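Local structure of protein of unknown function (2Q9R) at residues A[126-131]-A[193-198]; A[7-12]-A[116-121]. The protein is of unknown function, a mostly helical DUF416-family member that binds benzoic acid in the crystal in a pocket reaching the interface between two subunits. All coordinates share one frame; numbering follows the deposited sequence.

Interaction 1 (A[126-131]-A[193-198]); sequences STVANY and SNIGIS. With BEZ (benzoic acid), chain E.
V128 and I195 form the tight part of this buried contact between helix 120-136 and the loop after helix 177-190. I195 CG2 lies 3.7 Å from V128 CA, and V128 CG2 presses to 3.1 Å from the carbonyl oxygen N194 O. I195 CG1 stands between its backbone N and carbonyl carbon (chi1 56°), and beyond it CD1 reaches Y131 CD1 at 3.9 Å, while I195 CB sits over one face of that ring. The loop is fixed by a type I beta turn, S193 to G196, combined with an ST turn: S193 OG accepts from I195 N at 3.0 Å and also from I197 N, and bonds N34. Two waters fill in where the packing is less direct. One bridges the T127 and N194 side chains, which cross at about a right angle; T127 OG1 also binds D97, and N194 OD1 binds N34. On the looser side, toward Y131 OH and the ligand, the second donates to I195 O and bonds Y131 OH weakly. An alanine in place of Y131 would probably open a gap over I195 and leave benzoic acid O1 without the ring edge beside it, 4.0 Å from Y131 CE1. I197 also lines the ligand, its CG1 3.7 Å from C5 of the benzoic acid ring; H152 of the second subunit packs on Y131 and I197, and its NE2 and S136 OG of that subunit hydrogen-bond the benzoic acid.

Interaction 2 (A[7-12]-A[116-121]); sequences GFFKRL and DIVNIS
L12 packs on V118 and S121 where the short N-terminal helix 8-14 lies against the junction of helices 114-118 and 120-136, a helix-on-helix contact of an all-alpha fold. G7 is the N-cap of the first helix, and its carbonyl oxygen receives the N-H of R11.

The apolar contacts centre on L12. Its CG is anti to the backbone N (chi1 -167°), and from there the CD2 branch reaches into the angle between V118 and S121, 3.9 Å from V118 CG1 and 3.7 Å from S121 CB. The L12 and V118 side chains run alongside each other in opposite senses. V118 CG1 also lies at the edge of the F9 ring, near its plane, a looser touch at 4.3 Å from F9 CD1. V118 also touches K20 of helix 17-42.

The aromatic contacts gather at the S121 hydroxyl. S121 OG meets the edge of F8 close to the ring plane, 3.5 Å from CE2, and stands 3.9 Å from F9 CZ in an oblique approach. The two phenylalanines also pack on each other, with F8 CD2 held 3.9 Å above the F9 ring plane over its centre. F8 touches the side chain of Q162 as well, and F9 takes part in a cation-pi interaction with K122, one residue beyond the segment 116-121.

The polar side-chain bonds run to helix 153-170. R11, on helix 8-14, forms a salt bridge with E170 of that helix. Although it lies against two aromatic rings, the S121 hydroxyl keeps a polar partner: S121 OG is hydrogen-bonded to Q162 OE1.

Overall arrangement
Both contacts use helix 120-136, interaction 2 at its start and interaction 1 further along; their centres are 18 Å apart and their nearest atoms about 5 Å, without touching. Every touching residue of interaction 1 is buried, whereas F8 and F9 of interaction 2 stay partly exposed. Their chemistry differs accordingly: 126-131 with 193-198 mixes aliphatic packing with bridging waters and borders the benzoic acid and the second subunit, while 7-12 with 116-121 pairs leucine-valine packing with two phenylalanine rings that meet a serine hydroxyl, within a single subunit. Helix 153-170 backs both, meeting V128 in interaction 1 and F8 and R11 in interaction 2.

Interaction 1 (A[126-131]-A[193-198])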
loop_
_atom_site.group_PDB
_atom_site.type_symbol
_atom_site.label_atom_id
_atom_site.label_comp_id
_atom_site.label_asym_id
_atom_site.label_seq_id
_atom_site.Cartn_x
_atom_site.Cartn_y
_atom_site.Cartn_z
ATOM N N SER A 126 -6.664 -13.102 1.624
ATOM C CA SER A 126 -5.953 -13.429 2.858
ATOM C C SER A 126 -4.500 -13.002 2.830
ATOM O O SER A 126 -3.949 -12.617 3.853
ATOM C CB SER A 126 -6.013 -14.927 3.107
ATOM O OG SER A 126 -7.372 -15.307 3.169
ATOM N N THR A 127 -3.863 -13.119 1.666
ATOM C CA THR A 127 -2.492 -12.671 1.530
ATOM C C THR A 127 -2.393 -11.211 1.953
ATOM O O THR A 127 -1.488 -10.799 2.705
ATOM C CB THR A 127 -1.953 -12.886 0.073
ATOM O OG1 THR A 127 -2.014 -14.280 -0.227
ATOM C CG2 THR A 127 -0.529 -12.446 -0.041
ATOM N N VAL A 128 -3.354 -10.433 1.500
ATOM C CA VAL A 128 -3.382 -8.982 1.841
ATOM C C VAL A 128 -3.663 -8.732 3.340
ATOM O O VAL A 128 -2.983 -7.927 3.986
ATOM C CB VAL A 128 -4.394 -8.239 0.995
ATOM C CG1 VAL A 128 -4.360 -6.716 1.372
ATOM C CG2 VAL A 128 -4.075 -8.471 -0.472
ATOM N N ALA A 129 -4.642 -9.427 3.906
ATOM C CA ALA A 129 -4.889 -9.280 5.352
ATOM C C ALA A 129 -3.674 -9.693 6.180
ATOM O O ALA A 129 -3.393 -9.068 7.187
ATOM C CB ALA A 129 -6.093 -10.074 5.762
ATOM N N ASN A 130 -2.968 -10.748 5.768
ATOM C CA ASN A 130 -1.856 -11.291 6.553
ATOM C C ASN A 130 -0.693 -10.325 6.550
ATOM O O ASN A 130 -0.036 -10.130 7.575
ATOM C CB ASN A 130 -1.373 -12.637 6.013
ATOM C CG ASN A 130 -2.321 -13.756 6.293
ATOM O OD1 ASN A 130 -3.170 -13.680 7.189
ATOM N ND2 ASN A 130 -2.204 -14.812 5.512
ATOM N N TYR A 131 -0.489 -9.691 5.399
ATOM C CA TYR A 131 0.496 -8.629 5.230
ATOM C C TYR A 131 0.228 -7.483 6.188
ATOM O O TYR A 131 1.119 -7.081 6.921
ATOM C CB TYR A 131 0.504 -8.126 3.781
ATOM C CG TYR A 131 1.522 -7.043 3.515
ATOM C CD1 TYR A 131 2.856 -7.355 3.400
ATOM C CD2 TYR A 131 1.152 -5.706 3.381
ATOM C CE1 TYR A 131 3.793 -6.383 3.176
ATOM C CE2 TYR A 131 2.098 -4.711 3.144
ATOM C CZ TYR A 131 3.416 -5.077 3.032
ATOM O OH TYR A 131 4.408 -4.174 2.801
ATOM N N SER A 193 1.292 -6.282 -7.566
ATOM C CA SER A 193 0.679 -7.456 -6.926
ATOM C C SER A 193 -0.429 -7.029 -5.996
ATOM O O SER A 193 -0.608 -5.849 -5.737
ATOM C CB SER A 193 1.698 -8.269 -6.126
ATOM O OG SER A 193 1.955 -7.740 -4.817
ATOM N N ASN A 194 -1.096 -8.008 -5.415
ATOM C CA ASN A 194 -2.163 -7.760 -4.425
ATOM C C ASN A 194 -1.677 -7.151 -3.177
ATOM O O ASN A 194 -2.485 -6.627 -2.413
ATOM C CB ASN A 194 -2.915 -9.070 -4.100
ATOM C CG ASN A 194 -1.996 -10.202 -3.732
ATOM O OD1 ASN A 194 -0.812 -10.196 -4.104
ATOM N ND2 ASN A 194 -2.535 -11.224 -3.099
ATOM N N ILE A 195 -0.362 -7.183 -2.956
ATOM C CA ILE A 195 0.223 -6.495 -1.799
ATOM C C ILE A 195 1.180 -5.359 -2.211
ATOM O O ILE A 195 2.034 -4.904 -1.410
ATOM C CB ILE A 195 0.823 -7.448 -0.742
ATOM C CG1 ILE A 195 1.880 -8.394 -1.319
ATOM C CG2 ILE A 195 -0.258 -8.240 -0.037
ATOM C CD1 ILE A 195 2.830 -8.909 -0.200
ATOM N N GLY A 196 1.027 -4.903 -3.451
ATOM C CA GLY A 196 1.684 -3.699 -3.933
ATOM C C GLY A 196 3.100 -3.870 -4.473
ATOM O O GLY A 196 3.828 -2.911 -4.649
ATOM N N ILE A 197 3.492 -5.101 -4.727
ATOM C CA ILE A 197 4.827 -5.401 -5.235
ATOM C C ILE A 197 4.921 -5.258 -6.738
ATOM O O ILE A 197 4.093 -5.785 -7.529
ATOM C CB ILE A 197 5.277 -6.828 -4.813
ATOM C CG1 ILE A 197 5.279 -6.920 -3.276
ATOM C CG2 ILE A 197 6.632 -7.118 -5.438
ATOM C CD1 ILE A 197 6.208 -5.881 -2.605
ATOM N N SER A 198 5.979 -4.565 -7.138
ATOM C CA SER A 198 6.324 -4.449 -8.551
ATOM C C SER A 198 7.814 -4.835 -8.719
ATOM O O SER A 198 8.674 -4.399 -7.946
ATOM C CB SER A 198 6.035 -3.000 -8.974
ATOM O OG SER A 198 6.334 -2.818 -10.321
HETATM C C BEZ E . 8.027 -7.912 1.587
HETATM O O1 BEZ E . 7.423 -6.792 1.558
HETATM O O2 BEZ E . 8.762 -8.265 2.559
HETATM C C1 BEZ E . 7.884 -8.842 0.432
HETATM C C2 BEZ E . 8.995 -9.599 -0.012
HETATM C C3 BEZ E . 8.825 -10.453 -1.100
HETATM C C4 BEZ E . 7.583 -10.562 -1.719
HETATM C C5 BEZ E . 6.496 -9.808 -1.272
HETATM C C6 BEZ E . 6.637 -8.941 -0.173
HETATM O O HOH W 1 -1.757 -14.068 -2.859
HETATM O O HOH W 2 3.702 -3.082 -0.338
#

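Interaction 2 (A[7-12]-A[116-121])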
loop_
_atom_site.group_PDB
_atom_site.type_symbol
_atom_site.label_atom_id
_atom_site.label_comp_id
_atom_site.label_asym_id
_atom_site.label_seq_id
_atom_site.Cartn_x
_atom_site.Cartn_y
_atom_site.Cartn_z
ATOM N N GLY A 7 -24.603 -10.694 -2.834
ATOM C CA GLY A 7 -23.295 -10.724 -2.201
ATOM C C GLY A 7 -22.219 -11.129 -3.191
ATOM O O GLY A 7 -22.473 -11.838 -4.158
ATOM N N PHE A 8 -21.012 -10.655 -2.934
ATOM C CA PHE A 8 -19.864 -10.997 -3.746
ATOM C C PHE A 8 -19.735 -12.506 -3.972
ATOM O O PHE A 8 -19.562 -12.949 -5.123
ATOM C CB PHE A 8 -18.609 -10.431 -3.101
ATOM C CG PHE A 8 -17.364 -10.763 -3.844
ATOM C CD1 PHE A 8 -16.962 -9.994 -4.915
ATOM C CD2 PHE A 8 -16.598 -11.841 -3.464
ATOM C CE1 PHE A 8 -15.795 -10.310 -5.615
ATOM C CE2 PHE A 8 -15.453 -12.177 -4.152
ATOM C CZ PHE A 8 -15.043 -11.409 -5.220
ATOM N N PHE A 9 -19.839 -13.312 -2.919
ATOM C CA PHE A 9 -19.606 -14.750 -3.107
ATOM C C PHE A 9 -20.753 -15.454 -3.737
ATOM O O PHE A 9 -20.541 -16.459 -4.419
ATOM C CB PHE A 9 -19.196 -15.481 -1.819
ATOM C CG PHE A 9 -17.761 -15.264 -1.452
ATOM C CD1 PHE A 9 -16.747 -15.917 -2.155
ATOM C CD2 PHE A 9 -17.419 -14.372 -0.438
ATOM C CE1 PHE A 9 -15.413 -15.714 -1.832
ATOM C CE2 PHE A 9 -16.088 -14.165 -0.092
ATOM C CZ PHE A 9 -15.074 -14.819 -0.806
ATOM N N LYS A 10 -21.977 -14.973 -3.516
ATOM C CA LYS A 10 -23.099 -15.584 -4.225
ATOM C C LYS A 10 -22.901 -15.356 -5.747
ATOM O O LYS A 10 -23.257 -16.210 -6.559
ATOM C CB LYS A 10 -24.463 -15.084 -3.704
ATOM N N ARG A 11 -22.320 -14.208 -6.110
ATOM C CA ARG A 11 -22.159 -13.798 -7.510
ATOM C C ARG A 11 -21.007 -14.566 -8.147
ATOM O O ARG A 11 -21.077 -15.064 -9.297
ATOM C CB ARG A 11 -21.850 -12.295 -7.599
ATOM C CG ARG A 11 -23.023 -11.349 -7.383
ATOM C CD ARG A 11 -22.706 -9.965 -7.949
ATOM N NE ARG A 11 -21.794 -9.223 -7.106
ATOM C CZ ARG A 11 -20.833 -8.393 -7.515
ATOM N NH1 ARG A 11 -20.565 -8.193 -8.781
ATOM N NH2 ARG A 11 -20.079 -7.775 -6.615
ATOM N N LEU A 12 -19.968 -14.744 -7.355
ATOM C CA LEU A 12 -18.820 -15.521 -7.782
ATOM C C LEU A 12 -19.228 -16.968 -8.013
ATOM O O LEU A 12 -18.870 -17.588 -9.034
ATOM C CB LEU A 12 -17.724 -15.381 -6.719
ATOM C CG LEU A 12 -16.317 -15.827 -7.005
ATOM C CD1 LEU A 12 -15.818 -15.223 -8.309
ATOM C CD2 LEU A 12 -15.447 -15.428 -5.832
ATOM N N ASP A 116 -12.779 -24.919 -5.455
ATOM C CA ASP A 116 -11.385 -24.519 -5.322
ATOM C C ASP A 116 -11.026 -23.300 -6.164
ATOM O O ASP A 116 -10.116 -22.524 -5.816
ATOM C CB ASP A 116 -10.470 -25.649 -5.747
ATOM C CG ASP A 116 -10.470 -26.809 -4.776
ATOM O OD1 ASP A 116 -11.266 -26.820 -3.802
ATOM O OD2 ASP A 116 -9.649 -27.710 -5.022
ATOM N N ILE A 117 -11.690 -23.187 -7.310
ATOM C CA ILE A 117 -11.474 -22.070 -8.211
ATOM C C ILE A 117 -12.002 -20.820 -7.534
ATOM O O ILE A 117 -11.313 -19.838 -7.484
ATOM C CB ILE A 117 -12.157 -22.259 -9.599
ATOM C CG1 ILE A 117 -11.646 -23.529 -10.291
ATOM C CG2 ILE A 117 -11.924 -21.015 -10.466
ATOM C CD1 ILE A 117 -12.393 -23.919 -11.569
ATOM N N VAL A 118 -13.224 -20.884 -7.025
ATOM C CA VAL A 118 -13.860 -19.798 -6.305
ATOM C C VAL A 118 -12.960 -19.385 -5.128
ATOM O O VAL A 118 -12.737 -18.229 -4.945
ATOM C CB VAL A 118 -15.314 -20.183 -5.784
ATOM C CG1 VAL A 118 -15.825 -19.184 -4.724
ATOM C CG2 VAL A 118 -16.346 -20.357 -6.961
ATOM N N ASN A 119 -12.424 -20.347 -4.379
ATOM C CA ASN A 119 -11.571 -20.037 -3.210
ATOM C C ASN A 119 -10.233 -19.362 -3.484
ATOM O O ASN A 119 -9.575 -18.913 -2.548
ATOM C CB ASN A 119 -11.346 -21.284 -2.345
ATOM C CG ASN A 119 -12.547 -21.579 -1.447
ATOM O OD1 ASN A 119 -13.424 -20.713 -1.259
ATOM N ND2 ASN A 119 -12.607 -22.801 -0.900
ATOM N N ILE A 120 -9.841 -19.255 -4.755
ATOM C CA ILE A 120 -8.694 -18.444 -5.112
ATOM C C ILE A 120 -8.969 -17.025 -4.711
ATOM O O ILE A 120 -8.010 -16.253 -4.426
ATOM C CB ILE A 120 -8.340 -18.512 -6.645
ATOM C CG1 ILE A 120 -7.860 -19.928 -7.057
ATOM C CG2 ILE A 120 -7.328 -17.463 -7.015
ATOM C CD1 ILE A 120 -6.914 -20.621 -6.098
ATOM N N SER A 121 -10.266 -16.638 -4.650
ATOM C CA SER A 121 -10.621 -15.278 -4.136
ATOM C C SER A 121 -10.143 -15.020 -2.700
ATOM O O SER A 121 -9.598 -13.953 -2.387
ATOM C CB SER A 121 -12.134 -15.003 -4.185
ATOM O OG SER A 121 -12.448 -13.759 -3.509
#